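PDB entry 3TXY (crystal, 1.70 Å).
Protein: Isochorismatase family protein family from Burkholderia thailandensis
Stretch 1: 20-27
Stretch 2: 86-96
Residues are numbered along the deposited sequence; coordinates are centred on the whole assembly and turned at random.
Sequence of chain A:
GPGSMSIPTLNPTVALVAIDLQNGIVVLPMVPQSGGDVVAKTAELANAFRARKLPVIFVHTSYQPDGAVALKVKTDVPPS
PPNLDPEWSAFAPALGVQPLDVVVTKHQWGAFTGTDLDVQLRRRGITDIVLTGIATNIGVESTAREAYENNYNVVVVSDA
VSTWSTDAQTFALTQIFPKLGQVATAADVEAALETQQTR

Stretch 1 20-27: DLQNGIVV
Stretch 2 (86-96) PEWSAFAPALG

The two stretches, whose touching residues are at least 63 apart in sequence, bury 572 Å² between them and meet at a single beta bridge of antiparallel hydrogen-bond pattern, Gln22 CA lying 4.1 Å from Phe91 CA. Leu21 (phi/psi -85/65) opens the contact: its O accepts a nearly linear hydrogen bond from Ala92 N (3.1 Å, 175°), while its side chain (m, t) packs CD1 against CD1 of Leu95 (t, p) at 3.5 Å. Gln22 is extended (-117/155), and its CA makes a CA-H...O contact of 3.3 Å with Ala90 O. Its side chain (p, t, chi3 65°) carries NE2 over one face of the Trp88 ring, 3.3 Å from CZ3, where NE2 also donates to Trp88 O (3.2 Å).

At Asn23 (-49/-43) the chain turns. Asn23 N completes the bridge by bonding Ala90 O at 2.9 Å, and the m rotamer, with chi2 -39°, brings ND2 to Glu87 O at 3.0 Å. Gly24 (-73/-14) donates from N to Trp88 O (3.1 Å), so this carbonyl oxygen accepts two hydrogen bonds, the other from Gln22 NE2. An ideal CB on Gly24 would lie 1.9 Å from Trp88 CD1, a clash. One water links Gly24 O (2.8 Å) to Trp88 NE1 (3.1 Å); Trp88 is t, chi2 85°. Beyond, Ile25 CD1 (m, t) approaches Trp88 CZ2 at 4.2 Å, and Val26 CG2 (m) reaches Ala92 CB at 4.3 Å.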

ATOM      1  N   ASP A  20      -1.488  12.644  -9.349  1.00  9.87           N
ATOM      2  CA  ASP A  20      -0.304  12.858 -10.205  1.00 10.20           C
ATOM      3  C   ASP A  20      -0.652  13.212 -11.660  1.00 10.56           C
ATOM      4  O   ASP A  20       0.071  12.842 -12.583  1.00 11.00           O
ATOM      5  CB  ASP A  20       0.651  11.657 -10.173  1.00 10.20           C
ATOM      6  CG  ASP A  20       1.431  11.564  -8.882  1.00 10.14           C
ATOM      7  OD1 ASP A  20       1.558  12.586  -8.173  1.00 10.53           O
ATOM      8  OD2 ASP A  20       1.917  10.465  -8.568  1.00 10.40           O
ATOM      9  N   LEU A  21      -1.718  13.976 -11.849  1.00 10.56           N
ATOM     10  CA  LEU A  21      -2.085  14.429 -13.195  1.00 11.05           C
ATOM     11  C   LEU A  21      -1.301  15.704 -13.526  1.00 11.28           C
ATOM     12  O   LEU A  21      -1.851  16.810 -13.712  1.00 11.58           O
ATOM     13  CB  LEU A  21      -3.593  14.554 -13.330  1.00 11.17           C
ATOM     14  CG  LEU A  21      -4.369  13.254 -13.063  1.00 10.87           C
ATOM     15  CD1 LEU A  21      -5.873  13.503 -13.235  1.00 11.21           C
ATOM     16  CD2 LEU A  21      -3.922  12.122 -13.979  1.00 10.72           C
ATOM     17  N   GLN A  22       0.011  15.491 -13.594  1.00 11.40           N
ATOM     18  CA  GLN A  22       1.008  16.521 -13.795  1.00 11.89           C
ATOM     19  C   GLN A  22       1.756  16.292 -15.106  1.00 12.61           C
ATOM     20  O   GLN A  22       1.839  15.158 -15.606  1.00 12.59           O
ATOM     21  CB  GLN A  22       1.973  16.557 -12.605  1.00 11.57           C
ATOM     22  CG  GLN A  22       2.861  15.331 -12.445  1.00 11.25           C
ATOM     23  CD  GLN A  22       3.473  15.259 -11.064  1.00 10.89           C
ATOM     24  OE1 GLN A  22       2.766  15.110 -10.092  1.00 10.43           O
ATOM     25  NE2 GLN A  22       4.776  15.396 -10.980  1.00 10.88           N
ATOM     26  N   ASN A  23       2.306  17.370 -15.662  1.00 13.80           N
ATOM     27  CA  ASN A  23       2.907  17.324 -16.988  1.00 14.62           C
ATOM     28  C   ASN A  23       3.878  16.153 -17.189  1.00 15.14           C
ATOM     29  O   ASN A  23       3.866  15.486 -18.228  1.00 16.15           O
ATOM     30  CB  ASN A  23       3.648  18.630 -17.273  1.00 15.11           C
ATOM     31  CG  ASN A  23       2.722  19.831 -17.343  1.00 15.53           C
ATOM     32  OD1 ASN A  23       1.610  19.742 -17.875  1.00 15.61           O
ATOM     33  ND2 ASN A  23       3.191  20.975 -16.834  1.00 16.04           N
ATOM     34  N   GLY A  24       4.725  15.899 -16.196  1.00 15.07           N
ATOM     35  CA  GLY A  24       5.756  14.882 -16.332  1.00 15.17           C
ATOM     36  C   GLY A  24       5.265  13.438 -16.289  1.00 14.75           C
ATOM     37  O   GLY A  24       6.004  12.521 -16.610  1.00 15.36           O
ATOM     38  N   ILE A  25       4.027  13.238 -15.861  1.00 14.46           N
ATOM     39  CA  ILE A  25       3.471  11.902 -15.691  1.00 14.37           C
ATOM     40  C   ILE A  25       2.364  11.631 -16.723  1.00 14.48           C
ATOM     41  O   ILE A  25       2.290  10.532 -17.268  1.00 14.45           O
ATOM     42  CB  ILE A  25       3.017  11.705 -14.219  1.00 14.15           C
ATOM     43  CG1 ILE A  25       4.255  11.750 -13.306  1.00 14.46           C
ATOM     44  CG2 ILE A  25       2.252  10.390 -14.020  1.00 14.04           C
ATOM     45  CD1 ILE A  25       3.951  11.905 -11.814  1.00 14.23           C
ATOM     46  N   VAL A  26       1.546  12.630 -17.039  1.00 14.90           N
ATOM     47  CA  VAL A  26       0.488  12.412 -18.033  1.00 15.43           C
ATOM     48  C   VAL A  26       1.030  12.107 -19.440  1.00 16.32           C
ATOM     49  O   VAL A  26       0.302  11.570 -20.270  1.00 17.10           O
ATOM     50  CB  VAL A  26      -0.534  13.568 -18.077  1.00 15.53           C
ATOM     51  CG1 VAL A  26      -1.166  13.762 -16.710  1.00 15.06           C
ATOM     52  CG2 VAL A  26       0.114  14.859 -18.574  1.00 16.00           C
ATOM     53  N   VAL A  27       2.289  12.449 -19.720  1.00 16.87           N
ATOM     54  CA  VAL A  27       2.871  12.216 -21.055  1.00 17.24           C
ATOM     55  C   VAL A  27       3.485  10.819 -21.195  1.00 16.73           C
ATOM     56  O   VAL A  27       3.952  10.439 -22.276  1.00 16.56           O
ATOM     57  CB  VAL A  27       3.952  13.254 -21.385  1.00 18.52           C
ATOM     58  CG1 VAL A  27       3.302  14.628 -21.537  1.00 19.50           C
ATOM     59  CG2 VAL A  27       5.037  13.231 -20.316  1.00 18.31           C
ATOM     60  N   PRO A  86      10.470  22.732 -12.751  1.00 21.95           N
ATOM     61  CA  PRO A  86       9.155  23.068 -12.196  1.00 21.64           C
ATOM     62  C   PRO A  86       7.975  22.606 -13.070  1.00 21.17           C
ATOM     63  O   PRO A  86       6.906  22.321 -12.550  1.00 19.85           O
ATOM     64  CB  PRO A  86       9.196  24.602 -12.091  1.00 22.17           C
ATOM     65  CG  PRO A  86      10.654  24.921 -12.010  1.00 22.80           C
ATOM     66  CD  PRO A  86      11.308  23.934 -12.928  1.00 22.56           C
ATOM     67  N   GLU A  87       8.175  22.509 -14.385  1.00 21.75           N
ATOM     68  CA  GLU A  87       7.102  22.037 -15.261  1.00 21.97           C
ATOM     69  C   GLU A  87       6.748  20.562 -15.054  1.00 19.73           C
ATOM     70  O   GLU A  87       5.609  20.167 -15.282  1.00 19.23           O
ATOM     71  CB  GLU A  87       7.425  22.316 -16.739  1.00 24.46           C
ATOM     72  CG  GLU A  87       7.276  23.785 -17.122  1.00 27.26           C
ATOM     73  CD  GLU A  87       5.943  24.381 -16.676  1.00 29.48           C
ATOM     74  OE1 GLU A  87       4.892  23.888 -17.132  1.00 32.31           O
ATOM     75  OE2 GLU A  87       5.943  25.335 -15.858  1.00 32.63           O
ATOM     76  N   TRP A  88       7.706  19.767 -14.581  1.00 18.17           N
ATOM     77  CA  TRP A  88       7.469  18.359 -14.353  1.00 17.06           C
ATOM     78  C   TRP A  88       6.339  18.116 -13.358  1.00 15.86           C
ATOM     79  O   TRP A  88       5.539  17.191 -13.537  1.00 15.01           O
ATOM     80  CB  TRP A  88       8.768  17.679 -13.921  1.00 16.91           C
ATOM     81  CG  TRP A  88       8.582  16.204 -13.688  1.00 16.55           C
ATOM     82  CD1 TRP A  88       8.618  15.175 -14.623  1.00 16.50           C
ATOM     83  CD2 TRP A  88       8.345  15.539 -12.400  1.00 15.79           C
ATOM     84  NE1 TRP A  88       8.387  13.962 -14.020  1.00 16.11           N
ATOM     85  CE2 TRP A  88       8.220  14.109 -12.694  1.00 15.76           C
ATOM     86  CE3 TRP A  88       8.224  15.972 -11.081  1.00 15.50           C
ATOM     87  CZ2 TRP A  88       8.002  13.168 -11.687  1.00 15.47           C
ATOM     88  CZ3 TRP A  88       7.973  15.030 -10.083  1.00 14.92           C
ATOM     89  CH2 TRP A  88       7.869  13.659 -10.377  1.00 15.24           C
ATOM     90  N   SER A  89       6.247  18.962 -12.332  1.00 15.26           N
ATOM     91  CA  SER A  89       5.231  18.806 -11.268  1.00 14.85           C
ATOM     92  C   SER A  89       4.005  19.726 -11.405  1.00 14.49           C
ATOM     93  O   SER A  89       3.066  19.623 -10.580  1.00 13.87           O
ATOM     94  CB  SER A  89       5.868  19.018  -9.889  1.00 14.87           C
ATOM     95  OG  SER A  89       6.463  20.299  -9.772  1.00 15.82           O
ATOM     96  N   ALA A  90       3.995  20.597 -12.425  1.00 14.48           N
ATOM     97  CA  ALA A  90       2.838  21.463 -12.717  1.00 14.46           C
ATOM     98  C   ALA A  90       1.656  20.621 -13.211  1.00 14.07           C
ATOM     99  O   ALA A  90       1.844  19.672 -13.958  1.00 13.73           O
ATOM    100  CB  ALA A  90       3.196  22.527 -13.772  1.00 14.93           C
ATOM    101  N   PHE A  91       0.437  20.987 -12.821  1.00 14.18           N
ATOM    102  CA  PHE A  91      -0.744  20.241 -13.272  1.00 14.14           C
ATOM    103  C   PHE A  91      -0.951  20.397 -14.774  1.00 14.74           C
ATOM    104  O   PHE A  91      -0.660  21.455 -15.361  1.00 15.34           O
ATOM    105  CB  PHE A  91      -1.999  20.674 -12.509  1.00 13.91           C
ATOM    106  CG  PHE A  91      -1.990  20.264 -11.074  1.00 13.63           C
ATOM    107  CD1 PHE A  91      -2.136  18.930 -10.732  1.00 13.12           C
ATOM    108  CD2 PHE A  91      -1.822  21.198 -10.061  1.00 13.72           C
ATOM    109  CE1 PHE A  91      -2.108  18.534  -9.401  1.00 12.81           C
ATOM    110  CE2 PHE A  91      -1.819  20.812  -8.724  1.00 13.52           C
ATOM    111  CZ  PHE A  91      -1.954  19.475  -8.402  1.00 12.98           C
ATOM    112  N   ALA A  92      -1.430  19.325 -15.392  1.00 14.93           N
ATOM    113  CA  ALA A  92      -1.810  19.367 -16.801  1.00 15.58           C
ATOM    114  C   ALA A  92      -2.838  20.489 -17.000  1.00 16.16           C
ATOM    115  O   ALA A  92      -3.850  20.519 -16.306  1.00 16.34           O
ATOM    116  CB  ALA A  92      -2.410  18.028 -17.196  1.00 15.34           C
ATOM    117  N   PRO A  93      -2.592  21.425 -17.946  1.00 16.93           N
ATOM    118  CA  PRO A  93      -3.580  22.505 -18.167  1.00 17.10           C
ATOM    119  C   PRO A  93      -5.021  22.013 -18.399  1.00 16.74           C
ATOM    120  O   PRO A  93      -5.964  22.642 -17.919  1.00 16.69           O
ATOM    121  CB  PRO A  93      -3.045  23.233 -19.402  1.00 18.00           C
ATOM    122  CG  PRO A  93      -1.579  22.949 -19.408  1.00 18.04           C
ATOM    123  CD  PRO A  93      -1.393  21.588 -18.782  1.00 17.45           C
ATOM    124  N   ALA A  94      -5.200  20.888 -19.093  1.00 16.38           N
ATOM    125  CA  ALA A  94      -6.549  20.383 -19.361  1.00 16.25           C
ATOM    126  C   ALA A  94      -7.262  19.880 -18.112  1.00 15.79           C
ATOM    127  O   ALA A  94      -8.457  19.629 -18.150  1.00 16.23           O
ATOM    128  CB  ALA A  94      -6.526  19.299 -20.437  1.00 16.58           C
ATOM    129  N   LEU A  95      -6.539  19.740 -17.001  1.00 15.48           N
ATOM    130  CA  LEU A  95      -7.160  19.287 -15.748  1.00 15.24           C
ATOM    131  C   LEU A  95      -8.079  20.333 -15.128  1.00 15.56           C
ATOM    132  O   LEU A  95      -8.954  19.991 -14.353  1.00 15.82           O
ATOM    133  CB  LEU A  95      -6.078  18.886 -14.742  1.00 14.88           C
ATOM    134  CG  LEU A  95      -6.522  18.088 -13.518  1.00 14.73           C
ATOM    135  CD1 LEU A  95      -7.118  16.744 -13.921  1.00 14.69           C
ATOM    136  CD2 LEU A  95      -5.308  17.888 -12.610  1.00 14.13           C
ATOM    137  N   GLY A  96      -7.876  21.603 -15.473  1.00 15.97           N
ATOM    138  CA  GLY A  96      -8.714  22.695 -14.993  1.00 16.56           C
ATOM    139  C   GLY A  96      -8.656  22.955 -13.504  1.00 16.96           C
ATOM    140  O   GLY A  96      -9.685  23.259 -12.885  1.00 17.53           O
TER
HETATM  141  O   HOH W   1       7.635  11.088 -14.875  1.00 24.56           O